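Local coordinates for protein hydrolase, haloacid dehalogenase-like family (Porphyromonas gingivalis, PDB 2I6X) that is of uncertain substrate but probably acts as a hydrolase of the haloacid dehalogenase superfamily, with a Rossmann-like core and a helical cap, at residues R6-D11 / L171-G176; E22-R27 / D81-F86. One frame throughout, in Å; residues are numbered along the deposited sequence. Where two conformers were deposited one is given.

Interaction 1. Residues R6-D11 / L171-G176; sequences RNIVFD and LFIDDG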
# COMPACT_ATOMS: atom_id res chain seq x y z
N ARG A 6 13.89 15.00 6.23
CA ARG A 6 12.95 16.04 5.79
C ARG A 6 11.63 15.44 5.24
O ARG A 6 10.58 16.09 5.29
CB ARG A 6 13.59 16.90 4.69
CG ARG A 6 14.77 17.76 5.13
CD ARG A 6 14.83 19.02 4.26
NE ARG A 6 16.14 19.68 4.27
CZ ARG A 6 16.60 20.46 5.25
NH1 ARG A 6 15.87 20.69 6.34
NH2 ARG A 6 17.81 21.01 5.14
N ASN A 7 11.72 14.22 4.70
CA ASN A 7 10.60 13.55 4.05
C ASN A 7 10.39 12.17 4.66
O ASN A 7 11.36 11.51 5.06
CB ASN A 7 10.83 13.42 2.54
CG ASN A 7 11.62 14.58 1.96
OD1 ASN A 7 11.12 15.70 1.83
ND2 ASN A 7 12.87 14.31 1.59
N ILE A 8 9.14 11.73 4.74
CA ILE A 8 8.86 10.41 5.23
C ILE A 8 7.86 9.80 4.26
O ILE A 8 6.88 10.44 3.91
CB ILE A 8 8.25 10.42 6.68
CG1 ILE A 8 9.12 11.22 7.66
CG2 ILE A 8 8.06 9.00 7.21
CD1 ILE A 8 8.32 11.83 8.77
N VAL A 9 8.12 8.56 3.86
CA VAL A 9 7.31 7.82 2.90
C VAL A 9 6.81 6.57 3.61
O VAL A 9 7.60 5.86 4.22
CB VAL A 9 8.14 7.37 1.65
CG1 VAL A 9 7.28 6.52 0.69
CG2 VAL A 9 8.71 8.58 0.92
N PHE A 10 5.51 6.31 3.52
CA PHE A 10 4.90 5.17 4.18
C PHE A 10 4.34 4.22 3.16
O PHE A 10 3.80 4.66 2.14
CB PHE A 10 3.72 5.65 5.04
CG PHE A 10 4.12 6.55 6.17
CD1 PHE A 10 4.30 6.04 7.46
CD2 PHE A 10 4.28 7.91 5.96
CE1 PHE A 10 4.66 6.87 8.51
CE2 PHE A 10 4.66 8.74 7.00
CZ PHE A 10 4.85 8.21 8.28
N ASP A 11 4.41 2.92 3.42
CA ASP A 11 3.50 1.98 2.71
C ASP A 11 2.12 2.05 3.41
O ASP A 11 2.00 2.58 4.50
CB ASP A 11 4.07 0.56 2.77
CG ASP A 11 3.39 -0.41 1.82
OD1 ASP A 11 2.59 -0.02 0.93
OD2 ASP A 11 3.67 -1.61 2.00
N LEU A 171 12.96 9.16 4.97
CA LEU A 171 12.77 7.91 5.70
C LEU A 171 11.66 7.08 5.04
O LEU A 171 10.56 7.58 4.86
CB LEU A 171 12.47 8.19 7.18
CG LEU A 171 12.12 7.03 8.09
CD1 LEU A 171 13.29 6.03 8.18
CD2 LEU A 171 11.75 7.57 9.48
N PHE A 172 11.97 5.84 4.66
CA PHE A 172 11.02 4.95 3.93
C PHE A 172 10.58 3.83 4.84
O PHE A 172 11.41 3.08 5.36
CB PHE A 172 11.69 4.40 2.65
CG PHE A 172 10.83 3.39 1.87
CD1 PHE A 172 9.71 3.80 1.14
CD2 PHE A 172 11.17 2.03 1.85
CE1 PHE A 172 8.92 2.87 0.39
CE2 PHE A 172 10.41 1.10 1.13
CZ PHE A 172 9.27 1.51 0.39
N ILE A 173 9.27 3.74 5.10
CA ILE A 173 8.73 2.79 6.09
C ILE A 173 7.88 1.77 5.37
O ILE A 173 6.78 2.08 4.88
CB ILE A 173 7.98 3.51 7.24
CG1 ILE A 173 8.87 4.59 7.88
CG2 ILE A 173 7.45 2.50 8.31
CD1 ILE A 173 8.12 5.62 8.77
N ASP A 174 8.41 0.55 5.25
CA ASP A 174 7.75 -0.51 4.45
C ASP A 174 8.06 -1.85 5.10
O ASP A 174 9.18 -2.08 5.51
CB ASP A 174 8.22 -0.48 3.00
CG ASP A 174 7.30 -1.24 2.02
OD1 ASP A 174 6.81 -2.34 2.34
OD2 ASP A 174 7.07 -0.75 0.88
N ASP A 175 7.07 -2.73 5.16
CA ASP A 175 7.18 -4.04 5.80
C ASP A 175 7.66 -5.08 4.80
O ASP A 175 7.91 -6.23 5.18
CB ASP A 175 5.80 -4.47 6.37
CG ASP A 175 4.69 -4.56 5.28
OD1 ASP A 175 4.54 -3.62 4.43
OD2 ASP A 175 3.95 -5.57 5.29
N GLY A 176 7.77 -4.67 3.54
CA GLY A 176 8.25 -5.53 2.46
C GLY A 176 9.75 -5.52 2.33
O GLY A 176 10.34 -4.52 1.88

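Interaction 2. Residues E22-R27 / D81-F86; sequences EESIRR and DALLGF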
# COMPACT_ATOMS: atom_id res chain seq x y z
N GLU A 22 -5.11 -14.68 5.11
CA GLU A 22 -5.92 -15.88 5.32
C GLU A 22 -7.41 -15.62 5.09
O GLU A 22 -8.11 -16.40 4.42
CB GLU A 22 -5.71 -16.42 6.74
CG GLU A 22 -4.27 -16.83 7.10
CD GLU A 22 -3.32 -15.65 7.30
OE1 GLU A 22 -2.14 -15.76 6.87
OE2 GLU A 22 -3.73 -14.62 7.88
N GLU A 23 -7.88 -14.51 5.65
CA GLU A 23 -9.27 -14.10 5.58
C GLU A 23 -9.68 -13.78 4.15
O GLU A 23 -10.72 -14.27 3.66
CB GLU A 23 -9.52 -12.91 6.51
CG GLU A 23 -10.92 -12.30 6.40
CD GLU A 23 -12.02 -13.30 6.68
OE1 GLU A 23 -13.14 -13.08 6.16
OE2 GLU A 23 -11.79 -14.31 7.41
N SER A 24 -8.86 -12.99 3.46
CA SER A 24 -9.07 -12.80 2.02
C SER A 24 -9.01 -14.13 1.25
O SER A 24 -9.81 -14.33 0.35
CB SER A 24 -8.11 -11.78 1.45
OG SER A 24 -8.48 -11.43 0.12
N ILE A 25 -8.09 -15.03 1.60
CA ILE A 25 -8.06 -16.36 0.97
C ILE A 25 -9.41 -17.09 1.18
O ILE A 25 -9.92 -17.73 0.25
CB ILE A 25 -6.89 -17.27 1.45
CG1 ILE A 25 -5.51 -16.63 1.23
CG2 ILE A 25 -6.95 -18.65 0.80
CD1 ILE A 25 -5.15 -16.24 -0.19
N ARG A 26 -9.96 -16.99 2.39
CA ARG A 26 -11.25 -17.61 2.75
C ARG A 26 -12.40 -17.07 1.88
O ARG A 26 -13.18 -17.85 1.33
CB ARG A 26 -11.55 -17.37 4.25
CG ARG A 26 -12.71 -18.17 4.83
CD ARG A 26 -13.29 -17.48 6.09
NE ARG A 26 -14.05 -16.26 5.78
CZ ARG A 26 -14.68 -15.51 6.68
NH1 ARG A 26 -15.34 -14.42 6.31
NH2 ARG A 26 -14.65 -15.83 7.97
N ARG A 27 -12.47 -15.75 1.73
CA ARG A 27 -13.52 -15.10 0.95
C ARG A 27 -13.41 -15.43 -0.56
O ARG A 27 -14.42 -15.76 -1.22
CB ARG A 27 -13.53 -13.59 1.19
CG ARG A 27 -13.85 -13.18 2.63
CD ARG A 27 -13.93 -11.66 2.77
NE ARG A 27 -14.06 -11.26 4.16
CZ ARG A 27 -14.39 -10.03 4.60
NH1 ARG A 27 -14.65 -9.03 3.74
NH2 ARG A 27 -14.49 -9.81 5.91
N ASP A 81 -15.39 -7.19 -1.96
CA ASP A 81 -15.64 -7.82 -0.67
C ASP A 81 -14.57 -8.85 -0.24
O ASP A 81 -14.19 -8.91 0.94
CB ASP A 81 -17.01 -8.47 -0.69
CG ASP A 81 -17.30 -9.24 0.57
OD1 ASP A 81 -17.67 -8.62 1.58
OD2 ASP A 81 -17.17 -10.48 0.54
N ALA A 82 -14.10 -9.67 -1.18
CA ALA A 82 -13.03 -10.62 -0.90
C ALA A 82 -11.68 -9.95 -0.68
O ALA A 82 -10.94 -10.31 0.25
CB ALA A 82 -12.93 -11.66 -2.01
N LEU A 83 -11.33 -8.98 -1.52
CA LEU A 83 -10.08 -8.27 -1.34
C LEU A 83 -10.09 -7.51 -0.01
O LEU A 83 -9.10 -7.49 0.72
CB LEU A 83 -9.81 -7.33 -2.51
CG LEU A 83 -8.62 -7.55 -3.47
CD1 LEU A 83 -7.59 -8.64 -3.11
CD2 LEU A 83 -9.09 -7.67 -4.90
N LEU A 84 -11.22 -6.92 0.35
CA LEU A 84 -11.25 -6.20 1.61
C LEU A 84 -11.15 -7.10 2.87
O LEU A 84 -10.98 -6.58 3.97
CB LEU A 84 -12.46 -5.27 1.67
CG LEU A 84 -12.02 -3.85 1.36
CD1 LEU A 84 -11.65 -3.59 -0.11
CD2 LEU A 84 -13.19 -3.04 1.74
N GLY A 85 -11.21 -8.43 2.70
CA GLY A 85 -10.92 -9.37 3.77
C GLY A 85 -9.49 -9.25 4.28
O GLY A 85 -9.21 -9.62 5.42
N PHE A 86 -8.59 -8.77 3.42
CA PHE A 86 -7.22 -8.44 3.77
C PHE A 86 -7.09 -7.40 4.89
O PHE A 86 -6.12 -7.46 5.67
CB PHE A 86 -6.47 -7.88 2.54
CG PHE A 86 -5.53 -8.85 1.88
CD1 PHE A 86 -4.29 -9.13 2.43
CD2 PHE A 86 -5.88 -9.48 0.68
CE1 PHE A 86 -3.39 -10.01 1.79
CE2 PHE A 86 -5.00 -10.38 0.03
CZ PHE A 86 -3.76 -10.64 0.59

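Interaction 1. Residues R6-D11 / L171-G176
Val-9 pairs with Phe-172 where two parallel strands, 7-10 and 170-173, run side by side in the Rossmann-like core of a HAD hydrolase. Over residues 7-10 and 171-173 the strand directions differ by 14°. Four backbone hydrogen bonds join them. Leu-171 N donates to Asn-7 O and Val-9 N to Leu-171 O, each at 2.8 Å. Further along, Ile-173 N reaches Val-9 O and Asp-11 N reaches Ile-173 O.

The apolar contacts fall on both faces of the sheet. On one face, Ile-173 CD1 sits 3.7 Å from Ile-8 CG2 and equally close to Phe-10 CE1. The Ile-173 side chain lies alongside both. Helices 92-101 and 200-207 cover this face. On the other face, Val-9 CG1, anti to the backbone N (chi1 176°), meets the edge of the Phe-172 ring, 3.7 Å from Phe-172 CD1. Phe-156 packs edge-to-face with the Phe-172 ring.

Acidic side chains gather beyond the strand ends, in positions consistent with the first and fourth HAD motifs. Asp-11 OD2 is 3.2 Å from Asp-174 OD1 and 3.3 Å from Asp-175 OD1. These are close contacts between like charges, not hydrogen bonds. Lys-150 forms a salt bridge with Asp-174 OD2, which also accepts from Asn-179. Asp-174 OD1 closes an Asx turn by accepting from Gly-176 N at 2.8 Å, 31° out of the carboxylate plane on its anti side.

Interaction 2. Residues E22-R27 / D81-F86
Ser-24 on helix 21-30 donates from OG to Ala-82 O of helix 76-83 at 2.7 Å. With OG anti to the backbone N (chi1 -170°), the hydroxyl is directed at Ala-82 O from above the carbonyl plane, 44° out of it. Ala-82 O has a second donor, Gly-85 N, on the opposite face of the same carbonyl. Two bonds therefore grip this oxygen.

Arg-27 supplies the other polar link. Its NH1 donates to Asp-81 O at 2.8 Å, with that oxygen close to the guanidinium plane and the N-H...O angle 160°. Arg-27 NE forms a hydrogen-bonded salt bridge with Glu-23 OE1 in the same helix, at 2.9 Å. OE1 uses its anti lone pair and also lies near the guanidinium plane. These two bonds, at different edges of the group, would limit its rotation. Asp-81 OD1 lies 3.7 Å from Arg-27 NH1, well out of the plane. This is a long ion pair, with no N-H pointing at that oxygen.

Close packing fills in around the bonds. Gly-85 CA sits over one face of the Arg-27 guanidinium, 3.6 Å from CZ and displaced toward the rim. Having no side chain, Gly-85 lets both Ser-24 and Arg-27 come near its backbone. Ala-82 CB rests 3.8 Å from Arg-27 CB. The Phe-86 ring comes up to Ser-24 CB, and the Phe-86 side chain also touches Leu-40.

The two segments adjoin an antiparallel strand pair, 17-19 with 87-90. The helix after the first strand packs against the helix before the second. This layout is consistent with a helical C1 cap, inserted after the first core strand of a HAD hydrolase.

Interaction 1 is core and interaction 2 is only partly buried. They lie on opposite sides of the chain's centre, with centres about 26 Å apart. They share no helix or strand. Along the chain, both segments of interaction 2 fall between the two strands of interaction 1, as expected for a cap inserted into the core. Interaction 1 rests on backbone bonds between strands and on apolar side chains sealed by helices, with acidic groups confined to one end. In interaction 2 the cross-segment hydrogen bonds run from side-chain donors to backbone carbonyls of segment 81-86. Several of its charged groups, partly exposed, pair with opposite charges.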